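Local atomic coordinates of putative isocitrate dehydrogenase, NAD-dependent (Methylococcus capsulatus, PDB entry 6LKY), a protein that probably oxidises isocitrate with NAD as the coenzyme and belongs to the isocitrate and isopropylmalate dehydrogenase family. Residues A[169-174]-A[199-204]. The protein carries 1 engineered substitution. Numbering follows the deposited sequence.
Sequences VTLVHK and IEFDDR
His173 and Asp203 close one end of a parallel strand pair that illustrates how polar side chains can finish the edge of a mixed sheet. CG of His173 lies between its backbone N and carbonyl carbon (chi1 63°), which carries His173 NE2 to a hydrogen bond with Asp203 OD1, 2.9 Å away. That oxygen lies in the ring plane and accepts on its anti side, the donor tilted 26° from the carboxylate plane, while Arg204 O sits over one ring face. ND1 accepts a hydrogen bond from Ala175 N, and Asp203 OD2 forms a salt bridge with Arg190 of helix 181-193, the connection of this beta-alpha-beta crossover. An alanine in place of His173 would probably leave Asp203 OD1 without this donor and the carboxylate freer to turn about its link to Arg190.

Packing is tight under helices 181-193 and 147-163: Phe201 CE1 lies obliquely 3.8 Å from Leu171 CB, and Val169 CG2 meets Ile199 CG2 at 4.0 Å. Five backbone bonds, Leu171 N to Asp202 O (2.9 Å) among them, join the strands. Strand 169-173 is buried, whereas 200-204, outermost in this chain's sheet, is partly exposed. On its looser side Thr170 OG1 donates to the syn lone pair of Asp202 OD1 (2.7 Å), and Arg204 NH1 bonds to Asp203 O, its guanidinium only distantly paired with Asp202. Donating through NE2 and accepting through ND1, the imidazole is fixed in rotation and likely neutral, its proton on NE2.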
# COMPACT_ATOMS: atom_id res chain seq x y z
N VAL A 169 -7.71 -18.21 1.83
CA VAL A 169 -7.68 -16.97 2.59
C VAL A 169 -6.23 -16.63 2.89
O VAL A 169 -5.49 -17.45 3.45
CB VAL A 169 -8.49 -17.07 3.89
CG1 VAL A 169 -8.21 -15.85 4.79
CG2 VAL A 169 -9.99 -17.18 3.60
N THR A 170 -5.82 -15.42 2.52
CA THR A 170 -4.51 -14.86 2.84
C THR A 170 -4.67 -13.72 3.83
O THR A 170 -5.31 -12.71 3.52
CB THR A 170 -3.81 -14.34 1.59
OG1 THR A 170 -3.65 -15.40 0.64
CG2 THR A 170 -2.44 -13.78 1.96
N LEU A 171 -4.09 -13.86 5.02
CA LEU A 171 -4.13 -12.81 6.03
C LEU A 171 -2.93 -11.89 5.84
O LEU A 171 -1.78 -12.35 5.84
CB LEU A 171 -4.15 -13.43 7.43
CG LEU A 171 -4.39 -12.49 8.62
CD1 LEU A 171 -5.03 -13.25 9.79
CD2 LEU A 171 -3.08 -11.82 9.09
N VAL A 172 -3.19 -10.59 5.70
CA VAL A 172 -2.13 -9.62 5.41
C VAL A 172 -1.86 -8.78 6.65
O VAL A 172 -2.80 -8.30 7.30
CB VAL A 172 -2.50 -8.74 4.20
CG1 VAL A 172 -1.33 -7.79 3.84
CG2 VAL A 172 -2.82 -9.66 3.01
N HIS A 173 -0.58 -8.60 6.99
CA HIS A 173 -0.22 -8.04 8.28
C HIS A 173 1.13 -7.35 8.20
O HIS A 173 1.82 -7.38 7.17
CB HIS A 173 -0.18 -9.14 9.34
CG HIS A 173 0.87 -10.16 9.06
ND1 HIS A 173 2.17 -10.02 9.48
CD2 HIS A 173 0.82 -11.32 8.35
CE1 HIS A 173 2.88 -11.07 9.07
NE2 HIS A 173 2.08 -11.86 8.38
N LYS A 174 1.52 -6.71 9.30
CA LYS A 174 2.87 -6.20 9.50
C LYS A 174 3.35 -6.59 10.90
O LYS A 174 3.76 -5.77 11.72
CB LYS A 174 2.91 -4.69 9.24
CG LYS A 174 4.32 -4.08 9.19
CD LYS A 174 5.01 -4.28 7.84
CE LYS A 174 6.45 -3.76 7.89
NZ LYS A 174 7.23 -4.10 6.65
N ILE A 199 -10.40 -24.84 3.83
CA ILE A 199 -9.96 -23.58 3.24
C ILE A 199 -8.46 -23.47 3.45
O ILE A 199 -7.94 -23.72 4.55
CB ILE A 199 -10.69 -22.36 3.82
CG1 ILE A 199 -12.20 -22.60 3.80
CG2 ILE A 199 -10.33 -21.13 2.98
CD1 ILE A 199 -12.81 -22.66 2.40
N GLU A 200 -7.79 -23.08 2.38
CA GLU A 200 -6.35 -23.00 2.30
C GLU A 200 -5.98 -21.72 3.07
O GLU A 200 -6.64 -20.68 2.89
CB GLU A 200 -6.13 -22.86 0.80
CG GLU A 200 -5.96 -24.20 0.07
CD GLU A 200 -5.29 -24.17 -1.28
OE1 GLU A 200 -5.57 -23.24 -2.07
OE2 GLU A 200 -4.79 -25.27 -1.67
N PHE A 201 -4.95 -21.73 3.92
CA PHE A 201 -4.63 -20.53 4.71
C PHE A 201 -3.15 -20.19 4.63
O PHE A 201 -2.30 -21.06 4.86
CB PHE A 201 -5.02 -20.67 6.20
CG PHE A 201 -4.73 -19.42 7.03
CD1 PHE A 201 -5.46 -18.25 6.84
CD2 PHE A 201 -3.70 -19.41 7.97
CE1 PHE A 201 -5.19 -17.11 7.58
CE2 PHE A 201 -3.42 -18.27 8.72
CZ PHE A 201 -4.16 -17.11 8.53
N ASP A 202 -2.84 -18.92 4.31
CA ASP A 202 -1.48 -18.41 4.44
C ASP A 202 -1.50 -16.94 4.88
O ASP A 202 -2.57 -16.35 5.09
CB ASP A 202 -0.68 -18.65 3.15
CG ASP A 202 -1.24 -17.93 1.94
OD1 ASP A 202 -2.19 -17.13 2.06
OD2 ASP A 202 -0.71 -18.18 0.84
N ASP A 203 -0.31 -16.36 5.04
CA ASP A 203 -0.18 -14.99 5.50
C ASP A 203 0.96 -14.29 4.76
O ASP A 203 1.92 -14.92 4.32
CB ASP A 203 0.04 -14.95 7.03
CG ASP A 203 1.42 -15.44 7.44
OD1 ASP A 203 2.34 -14.60 7.55
OD2 ASP A 203 1.58 -16.66 7.66
N ARG A 204 0.84 -12.97 4.63
CA ARG A 204 1.83 -12.17 3.92
C ARG A 204 2.05 -10.86 4.66
O ARG A 204 1.11 -10.27 5.21
CB ARG A 204 1.39 -11.85 2.48
CG ARG A 204 1.37 -13.04 1.54
CD ARG A 204 2.78 -13.56 1.27
NE ARG A 204 2.79 -14.64 0.28
CZ ARG A 204 2.72 -15.93 0.57
NH1 ARG A 204 2.60 -16.34 1.83
NH2 ARG A 204 2.75 -16.83 -0.40